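Local coordinates for protein alpha,alpha-trehalose-phosphate synthase (UDP-forming) (Burkholderia multivorans, PDB 5UOF) that belongs to glycosyltransferase family 20 and probably adopts the GT-B architecture, in which two Rossmann-like domains face each other across a cleft, at residues Thr93-Phe98 / Asp275-Leu280; Phe98-Asp103 / Pro170-Leu175. All blocks are in the same frame, centred on the assembly; numbering follows the deposited sequence. Where two conformers were deposited one is given.

Contact 1. Residues Thr93-Phe98 / Asp275-Leu280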
ATOM      1  N   THR A  93      12.122  -7.349  -3.086  1.00 13.03           N
ATOM      2  CA  THR A  93      11.311  -7.030  -1.913  1.00 14.80           C
ATOM      3  C   THR A  93      11.245  -5.533  -1.654  1.00 13.08           C
ATOM      4  O   THR A  93      10.152  -4.972  -1.602  1.00 11.28           O
ATOM      5  CB  THR A  93      11.852  -7.747  -0.657  1.00 19.72           C
ATOM      6  OG1 THR A  93      11.955  -9.149  -0.898  1.00 18.75           O
ATOM      7  CG2 THR A  93      10.920  -7.527   0.529  1.00 20.54           C
ATOM      8  N   LEU A  94      12.390  -4.869  -1.481  1.00 13.64           N
ATOM      9  CA  LEU A  94      12.394  -3.453  -1.122  0.53 12.92           C
ATOM     10  C   LEU A  94      11.755  -2.603  -2.207  1.00 10.22           C
ATOM     11  O   LEU A  94      10.796  -1.859  -1.963  1.00 12.77           O
ATOM     12  CB  LEU A  94      13.824  -2.969  -0.882  0.53 13.73           C
ATOM     13  CG  LEU A  94      14.473  -3.343   0.437  0.53 11.13           C
ATOM     14  CD1 LEU A  94      15.789  -2.602   0.599  0.53 10.75           C
ATOM     15  CD2 LEU A  94      13.515  -3.032   1.576  0.53 14.70           C
ATOM     16  N   TRP A  95      12.287  -2.697  -3.422  1.00 11.16           N
ATOM     17  CA  TRP A  95      11.781  -1.854  -4.505  1.00 12.35           C
ATOM     18  C   TRP A  95      10.274  -1.976  -4.693  1.00 12.36           C
ATOM     19  O   TRP A  95       9.597  -0.935  -4.705  1.00 12.15           O
ATOM     20  CB  TRP A  95      12.535  -2.150  -5.809  1.00 13.56           C
ATOM     21  CG  TRP A  95      12.175  -1.178  -6.898  1.00 16.10           C
ATOM     22  CD1 TRP A  95      12.828  -0.022  -7.211  1.00 17.98           C
ATOM     23  CD2 TRP A  95      11.064  -1.269  -7.793  1.00 16.72           C
ATOM     24  NE1 TRP A  95      12.192   0.613  -8.255  1.00 17.86           N
ATOM     25  CE2 TRP A  95      11.106  -0.130  -8.627  1.00 16.80           C
ATOM     26  CE3 TRP A  95      10.034  -2.200  -7.968  1.00 15.74           C
ATOM     27  CZ2 TRP A  95      10.162   0.097  -9.625  1.00 23.71           C
ATOM     28  CZ3 TRP A  95       9.095  -1.972  -8.960  1.00 23.80           C
ATOM     29  CH2 TRP A  95       9.172  -0.829  -9.778  1.00 22.31           C
ATOM     30  N   PRO A  96       9.673  -3.168  -4.831  1.00 12.82           N
ATOM     31  CA  PRO A  96       8.218  -3.177  -5.047  1.00 13.02           C
ATOM     32  C   PRO A  96       7.429  -2.641  -3.863  1.00 14.20           C
ATOM     33  O   PRO A  96       6.444  -1.918  -4.075  1.00 11.24           O
ATOM     34  CB  PRO A  96       7.902  -4.653  -5.343  1.00 11.79           C
ATOM     35  CG  PRO A  96       9.064  -5.424  -4.778  1.00 12.60           C
ATOM     36  CD  PRO A  96      10.244  -4.520  -4.997  1.00 11.36           C
ATOM     37  N   VAL A  97       7.819  -2.955  -2.623  1.00 11.36           N
ATOM     38  CA  VAL A  97       7.043  -2.466  -1.486  1.00 12.89           C
ATOM     39  C   VAL A  97       7.150  -0.951  -1.379  1.00 12.55           C
ATOM     40  O   VAL A  97       6.152  -0.262  -1.133  1.00 10.02           O
ATOM     41  CB  VAL A  97       7.481  -3.147  -0.178  1.00 13.32           C
ATOM     42  CG1 VAL A  97       6.804  -2.443   1.011  1.00 10.72           C
ATOM     43  CG2 VAL A  97       7.109  -4.636  -0.199  1.00 11.57           C
ATOM     44  N   PHE A  98       8.355  -0.401  -1.573  1.00  9.40           N
ATOM     45  CA  PHE A  98       8.512   1.048  -1.475  1.00 11.42           C
ATOM     46  C   PHE A  98       7.787   1.776  -2.602  1.00 14.25           C
ATOM     47  O   PHE A  98       7.504   2.973  -2.465  1.00 11.33           O
ATOM     48  CB  PHE A  98       9.990   1.443  -1.489  1.00  9.33           C
ATOM     49  CG  PHE A  98      10.721   1.205  -0.182  1.00  9.25           C
ATOM     50  CD1 PHE A  98      10.430   0.112   0.629  1.00  9.73           C
ATOM     51  CD2 PHE A  98      11.737   2.065   0.207  1.00 11.93           C
ATOM     52  CE1 PHE A  98      11.146  -0.112   1.815  1.00 12.12           C
ATOM     53  CE2 PHE A  98      12.441   1.866   1.386  1.00 13.97           C
ATOM     54  CZ  PHE A  98      12.150   0.764   2.193  1.00 12.76           C
ATOM     55  N   ASP A 275       9.041  -0.573 -15.843  1.00 15.98           N
ATOM     56  CA  ASP A 275       8.864  -1.291 -14.587  1.00 13.49           C
ATOM     57  C   ASP A 275       7.422  -1.106 -14.141  1.00 13.67           C
ATOM     58  O   ASP A 275       6.665  -0.318 -14.721  1.00 12.67           O
ATOM     59  CB  ASP A 275       9.880  -0.861 -13.504  1.00 21.59           C
ATOM     60  CG  ASP A 275       9.728   0.584 -13.077  1.00 22.43           C
ATOM     61  OD1 ASP A 275       8.629   0.982 -12.653  1.00 16.64           O
ATOM     62  OD2 ASP A 275      10.731   1.331 -13.134  1.00 23.22           O
ATOM     63  N   TYR A 276       7.035  -1.865 -13.115  1.00 15.10           N
ATOM     64  CA  TYR A 276       5.630  -1.911 -12.736  1.00 14.51           C
ATOM     65  C   TYR A 276       5.155  -0.677 -11.983  1.00 16.87           C
ATOM     66  O   TYR A 276       3.958  -0.571 -11.708  1.00 17.98           O
ATOM     67  CB  TYR A 276       5.342  -3.170 -11.918  1.00 14.22           C
ATOM     68  CG  TYR A 276       5.178  -4.373 -12.812  1.00 15.02           C
ATOM     69  CD1 TYR A 276       4.171  -4.401 -13.775  1.00 24.42           C
ATOM     70  CD2 TYR A 276       6.038  -5.457 -12.728  1.00 21.79           C
ATOM     71  CE1 TYR A 276       4.010  -5.482 -14.616  1.00 29.04           C
ATOM     72  CE2 TYR A 276       5.883  -6.559 -13.573  1.00 28.44           C
ATOM     73  CZ  TYR A 276       4.865  -6.558 -14.515  1.00 31.51           C
ATOM     74  OH  TYR A 276       4.692  -7.628 -15.364  1.00 37.13           O
ATOM     75  N   SER A 277       6.034   0.271 -11.671  1.00 15.03           N
ATOM     76  CA  SER A 277       5.570   1.515 -11.079  1.00 11.24           C
ATOM     77  C   SER A 277       5.089   2.523 -12.115  1.00 14.10           C
ATOM     78  O   SER A 277       4.525   3.549 -11.733  1.00 13.46           O
ATOM     79  CB  SER A 277       6.681   2.159 -10.242  1.00 16.46           C
ATOM     80  OG  SER A 277       7.660   2.753 -11.080  1.00 17.53           O
ATOM     81  N   LYS A 278       5.289   2.259 -13.405  1.00 12.08           N
ATOM     82  CA  LYS A 278       5.076   3.290 -14.412  1.00 10.99           C
ATOM     83  C   LYS A 278       3.642   3.370 -14.916  1.00 14.97           C
ATOM     84  O   LYS A 278       3.248   4.419 -15.442  1.00 15.65           O
ATOM     85  CB  LYS A 278       6.024   3.065 -15.593  1.00 12.82           C
ATOM     86  CG  LYS A 278       7.501   3.119 -15.202  1.00 13.43           C
ATOM     87  CD  LYS A 278       7.808   4.434 -14.531  1.00 16.54           C
ATOM     88  CE  LYS A 278       9.305   4.608 -14.333  1.00 27.42           C
ATOM     89  NZ  LYS A 278       9.551   5.913 -13.679  1.00 31.92           N
ATOM     90  N   GLY A 279       2.849   2.314 -14.757  1.00 15.42           N
ATOM     91  CA  GLY A 279       1.472   2.354 -15.241  1.00 15.31           C
ATOM     92  C   GLY A 279       1.368   2.590 -16.733  1.00 14.22           C
ATOM     93  O   GLY A 279       0.533   3.391 -17.185  1.00 12.76           O
ATOM     94  N   LEU A 280       2.213   1.920 -17.518  1.00 12.96           N
ATOM     95  CA  LEU A 280       2.259   2.241 -18.940  1.00 12.74           C
ATOM     96  C   LEU A 280       1.040   1.697 -19.684  1.00 13.19           C
ATOM     97  O   LEU A 280       0.646   2.262 -20.707  1.00 13.22           O
ATOM     98  CB  LEU A 280       3.564   1.728 -19.539  1.00 15.04           C
ATOM     99  CG  LEU A 280       4.725   2.602 -19.055  1.00 12.50           C
ATOM    100  CD1 LEU A 280       6.084   1.943 -19.303  1.00 14.54           C
ATOM    101  CD2 LEU A 280       4.650   3.965 -19.746  1.00 14.23           C
TER

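Contact 2. Residues Phe98-Asp103 / Pro170-Leu175. With EDO (1,2-ethanediol), chain H.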
ATOM      1  N   PHE A  98       8.355  -0.401  -1.573  1.00  9.40           N
ATOM      2  CA  PHE A  98       8.512   1.048  -1.475  1.00 11.42           C
ATOM      3  C   PHE A  98       7.787   1.776  -2.602  1.00 14.25           C
ATOM      4  O   PHE A  98       7.504   2.973  -2.465  1.00 11.33           O
ATOM      5  CB  PHE A  98       9.990   1.443  -1.489  1.00  9.33           C
ATOM      6  CG  PHE A  98      10.721   1.205  -0.182  1.00  9.25           C
ATOM      7  CD1 PHE A  98      10.430   0.112   0.629  1.00  9.73           C
ATOM      8  CD2 PHE A  98      11.737   2.065   0.207  1.00 11.93           C
ATOM      9  CE1 PHE A  98      11.146  -0.112   1.815  1.00 12.12           C
ATOM     10  CE2 PHE A  98      12.441   1.866   1.386  1.00 13.97           C
ATOM     11  CZ  PHE A  98      12.150   0.764   2.193  1.00 12.76           C
ATOM     12  N   HIS A  99       7.489   1.096  -3.714  1.00 10.99           N
ATOM     13  CA  HIS A  99       6.652   1.686  -4.758  1.00 13.29           C
ATOM     14  C   HIS A  99       5.199   1.268  -4.618  1.00 15.02           C
ATOM     15  O   HIS A  99       4.433   1.340  -5.593  1.00 15.63           O
ATOM     16  CB  HIS A  99       7.202   1.351  -6.143  1.00 12.58           C
ATOM     17  CG  HIS A  99       8.488   2.055  -6.448  1.00 13.21           C
ATOM     18  ND1 HIS A  99       9.709   1.605  -5.991  1.00 13.09           N
ATOM     19  CD2 HIS A  99       8.741   3.212  -7.114  1.00 15.17           C
ATOM     20  CE1 HIS A  99      10.659   2.442  -6.376  1.00 17.59           C
ATOM     21  NE2 HIS A  99      10.097   3.422  -7.063  1.00 16.25           N
ATOM     22  N   TYR A 100       4.806   0.846  -3.414  1.00 13.22           N
ATOM     23  CA  TYR A 100       3.408   0.568  -3.080  1.00 20.28           C
ATOM     24  C   TYR A 100       2.852  -0.597  -3.895  1.00 26.51           C
ATOM     25  O   TYR A 100       1.655  -0.666  -4.192  1.00 23.16           O
ATOM     26  CB  TYR A 100       2.543   1.827  -3.230  1.00 18.24           C
ATOM     27  CG  TYR A 100       2.738   2.780  -2.073  1.00 15.96           C
ATOM     28  CD1 TYR A 100       3.863   3.583  -1.990  1.00  9.65           C
ATOM     29  CD2 TYR A 100       1.809   2.857  -1.044  1.00 20.15           C
ATOM     30  CE1 TYR A 100       4.053   4.444  -0.917  1.00 13.68           C
ATOM     31  CE2 TYR A 100       1.992   3.703   0.023  1.00 18.54           C
ATOM     32  CZ  TYR A 100       3.109   4.502   0.087  1.00 11.52           C
ATOM     33  OH  TYR A 100       3.282   5.352   1.154  1.00 12.52           O
ATOM     34  N   ARG A 101       3.722  -1.547  -4.237  1.00 22.99           N
ATOM     35  CA  ARG A 101       3.293  -2.783  -4.879  1.00 20.93           C
ATOM     36  C   ARG A 101       3.637  -3.990  -4.009  1.00 15.56           C
ATOM     37  O   ARG A 101       4.450  -4.833  -4.397  1.00 22.59           O
ATOM     38  CB  ARG A 101       3.915  -2.910  -6.272  1.00 21.52           C
ATOM     39  CG  ARG A 101       3.423  -1.882  -7.307  1.00 27.39           C
ATOM     40  CD  ARG A 101       1.925  -2.032  -7.616  1.00 29.54           C
ATOM     41  NE  ARG A 101       1.537  -3.369  -8.072  1.00 23.75           N
ATOM     42  CZ  ARG A 101       1.416  -3.726  -9.351  1.00 19.31           C
ATOM     43  NH1 ARG A 101       1.673  -2.858 -10.322  1.00 19.12           N
ATOM     44  NH2 ARG A 101       1.036  -4.959  -9.662  1.00 18.99           N
ATOM     45  N   GLY A 102       3.009  -4.092  -2.835  1.00 22.86           N
ATOM     46  CA  GLY A 102       3.207  -5.261  -1.992  1.00 24.47           C
ATOM     47  C   GLY A 102       2.883  -6.571  -2.683  1.00 19.29           C
ATOM     48  O   GLY A 102       3.454  -7.611  -2.342  1.00 21.45           O
ATOM     49  N   ASP A 103       1.970  -6.541  -3.662  1.00 18.81           N
ATOM     50  CA  ASP A 103       1.573  -7.747  -4.382  1.00 19.84           C
ATOM     51  C   ASP A 103       2.703  -8.326  -5.219  1.00 19.14           C
ATOM     52  O   ASP A 103       2.660  -9.513  -5.559  1.00 19.26           O
ATOM     53  CB  ASP A 103       0.384  -7.452  -5.300  1.00 21.47           C
ATOM     54  CG  ASP A 103       0.693  -6.373  -6.326  1.00 18.67           C
ATOM     55  OD1 ASP A 103       0.977  -5.220  -5.930  1.00 21.85           O
ATOM     56  OD2 ASP A 103       0.658  -6.679  -7.540  1.00 22.40           O
ATOM     57  N   PRO A 170       4.020   3.473   7.328  1.00 10.72           N
ATOM     58  CA  PRO A 170       4.339   2.267   8.127  1.00 12.64           C
ATOM     59  C   PRO A 170       3.479   1.060   7.793  1.00 16.18           C
ATOM     60  O   PRO A 170       3.991  -0.065   7.757  1.00 14.18           O
ATOM     61  CB  PRO A 170       4.122   2.739   9.572  1.00 15.41           C
ATOM     62  CG  PRO A 170       4.324   4.223   9.525  1.00 16.15           C
ATOM     63  CD  PRO A 170       3.838   4.666   8.177  1.00 12.94           C
ATOM     64  N   ASP A 171       2.180   1.261   7.530  1.00 11.70           N
ATOM     65  CA  ASP A 171       1.315   0.138   7.185  0.63 16.64           C
ATOM     66  C   ASP A 171       1.810  -0.592   5.940  1.00 17.73           C
ATOM     67  O   ASP A 171       1.605  -1.801   5.802  1.00 19.38           O
ATOM     68  CB  ASP A 171      -0.119   0.636   6.983  0.63 18.36           C
ATOM     69  CG  ASP A 171      -0.188   1.951   6.203  0.63 17.45           C
ATOM     70  OD1 ASP A 171       0.459   2.954   6.611  0.63 12.23           O
ATOM     71  OD2 ASP A 171      -0.924   1.983   5.188  0.63 16.79           O
ATOM     72  N   VAL A 172       2.444   0.128   5.019  1.00 10.24           N
ATOM     73  CA  VAL A 172       2.921  -0.491   3.789  1.00  9.92           C
ATOM     74  C   VAL A 172       4.347  -0.994   3.961  1.00 13.81           C
ATOM     75  O   VAL A 172       4.700  -2.059   3.445  1.00 13.07           O
ATOM     76  CB  VAL A 172       2.802   0.520   2.631  1.00 11.75           C
ATOM     77  CG1 VAL A 172       3.450  -0.020   1.357  1.00 15.47           C
ATOM     78  CG2 VAL A 172       1.316   0.840   2.385  1.00 12.30           C
ATOM     79  N   LEU A 173       5.153  -0.257   4.722  1.00 13.08           N
ATOM     80  CA  LEU A 173       6.520  -0.698   5.012  1.00 10.21           C
ATOM     81  C   LEU A 173       6.546  -2.064   5.690  1.00 13.98           C
ATOM     82  O   LEU A 173       7.469  -2.861   5.454  1.00 11.97           O
ATOM     83  CB  LEU A 173       7.235   0.318   5.904  1.00 12.34           C
ATOM     84  CG  LEU A 173       8.696  -0.038   6.227  1.00 14.07           C
ATOM     85  CD1 LEU A 173       9.575   0.042   4.971  1.00 16.30           C
ATOM     86  CD2 LEU A 173       9.268   0.820   7.341  1.00 12.88           C
ATOM     87  N   ARG A 174       5.551  -2.354   6.538  1.00 13.51           N
ATOM     88  CA  ARG A 174       5.523  -3.621   7.267  1.00 13.36           C
ATOM     89  C   ARG A 174       5.325  -4.828   6.360  1.00 11.85           C
ATOM     90  O   ARG A 174       5.464  -5.963   6.830  1.00 15.12           O
ATOM     91  CB  ARG A 174       4.439  -3.569   8.345  1.00 12.94           C
ATOM     92  CG  ARG A 174       4.813  -2.656   9.500  1.00 14.84           C
ATOM     93  CD  ARG A 174       3.649  -2.342  10.443  1.00 22.53           C
ATOM     94  NE  ARG A 174       3.004  -3.543  10.970  1.00 25.57           N
ATOM     95  CZ  ARG A 174       1.694  -3.763  10.934  1.00 32.01           C
ATOM     96  NH1 ARG A 174       0.878  -2.854  10.409  1.00 29.33           N
ATOM     97  NH2 ARG A 174       1.194  -4.883  11.436  1.00 27.24           N
ATOM     98  N   LEU A 175       5.027  -4.620   5.077  1.00 14.62           N
ATOM     99  CA  LEU A 175       5.025  -5.730   4.135  1.00 14.88           C
ATOM    100  C   LEU A 175       6.425  -6.284   3.906  1.00 16.45           C
ATOM    101  O   LEU A 175       6.557  -7.412   3.424  1.00 19.26           O
ATOM    102  CB  LEU A 175       4.410  -5.290   2.811  1.00 19.36           C
ATOM    103  CG  LEU A 175       2.968  -4.794   2.993  1.00 19.63           C
ATOM    104  CD1 LEU A 175       2.391  -4.309   1.673  1.00 21.55           C
ATOM    105  CD2 LEU A 175       2.111  -5.864   3.597  1.00 17.99           C
TER
HETATM  106  C1  EDO H 506      -0.210  -0.590  -1.090  1.00 39.85           C
HETATM  107  O1  EDO H 506      -1.561  -0.927  -1.407  1.00 39.74           O
HETATM  108  C2  EDO H 506       0.536  -1.864  -0.716  1.00 40.18           C
HETATM  109  O2  EDO H 506       0.687  -2.690  -1.877  1.00 33.87           O

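Contact 1. Residues Thr93-Phe98 / Asp275-Leu280
Trp95 meets Asp275 and Ser277 with the outer rim of its indole, the CZ2-CH2 bond of the benzene half. CH2 lies 3.4 Å from OD1 of Asp275, which sits at the edge of the ring and in its plane, so the faintly positive C-H rim faces a carboxylate oxygen. Ring and carboxylate planes are 70° apart, and CG of Asp275 comes 3.5 Å from CZ2. CG of Trp95 stands opposite the backbone N (chi1 -172°), and the indole extends outward from helix 89-98 far enough to reach the other segment, a span that suits the largest side chain. Ser277 completes the tight part, its CB 3.9 Å from Trp95 CH2, and both it and Asp275 are buried. The carboxylate is held from within its own loop: Asp275 OD1 takes a bond from Ser277 OG (2.6 Å) on its syn side, 16° out of the carboxylate plane, and one from Ser277 N (2.9 Å) through its anti lone pair. The second bond makes an Asx turn, a role that suits a short acidic side chain, and it coincides with a type I turn closed by Lys278 N to Asp275 O. This loop follows strand 266-271, in the six-stranded parallel sheet of one domain, whereas helix 89-98 belongs with the larger mixed sheet; the contact therefore bridges the two halves expected of a GT-B enzyme. Asp275 OD2 has its own salt bridge, to Arg273, and His99 stacks on the indole. The looser side is at Tyr276, partly exposed. Its backbone N is 4.1 Å from Trp95 CH2, but its nearest side-chain atom, CB, stays 4.9 Å from Trp95 CZ3, and the phenol beyond it leads away, packing instead against Thr316, Arg319 and Ile320 of helix 314-335.

Contact 2. Residues Phe98-Asp103 / Pro170-Leu175
The hydroxyl of Tyr100, whose ring packs on Val172, is gripped by two groups: the backbone N of Ser169 and the carboxylate oxygen OD2 of Asp171 of the second subunit. With its OH fixed, the ring crosses the valine at about a right angle, CE2 standing 3.8 Å from Val172 CG2, while CG1 sits above one ring face, offset toward the rim. A branched residue fits here because both methyls meet the ring, and Val172 also packs on Val172 of the second subunit, which places the contact at the dimer interface. Tyr100 has a positive phi of 64° as the C-prime residue of a Schellman motif ending helix 89-98, with Arg101 N bonded to Pro96 O and Tyr100 N to Val97 O. Within this turn, Phe98 brings CE1 to 3.5 Å from Leu173 CD1, the two side chains running side by side. Leu173 has CG anti to its backbone N (chi1 -178°), which carries CD1 to the CE1 corner of the ring. Beyond the turn, Gly102 approaches Leu175 with bare backbone, its CA 3.9 Å from CD1; glycine suits the place because a CB here would point at the leucine and clash with CD1. Its N donates to O2 of a bound 1,2-ethanediol (2.9 Å), probably from the crystallisation liquor, an oxygen that also makes a weak bond to Tyr100 O. Arg101 grips Asp103 side-on: NE reaches OD1 at 2.9 Å and NH2 reaches OD2 at 2.8 Å, both nearly straight and in the guanidinium plane.

The two contacts lie with their centres about 10 Å apart and share Phe98, the last residue of helix 89-98. Along the chain the order is 93-98, 98-103, 170-175 and 275-280, so contact 2 is nested inside the loop closed by contact 1. Segment 170-175 falls between strands 159-162 and 191-194 of the mixed sheet, making contact 2 internal to that domain, whereas contact 1 reaches across to the parallel-sheet domain. They also touch: Ser277 CB is 3.9 Å from His99 CD2. The last turn of helix 89-98 and the loop after it thus face both domains, close to the second subunit.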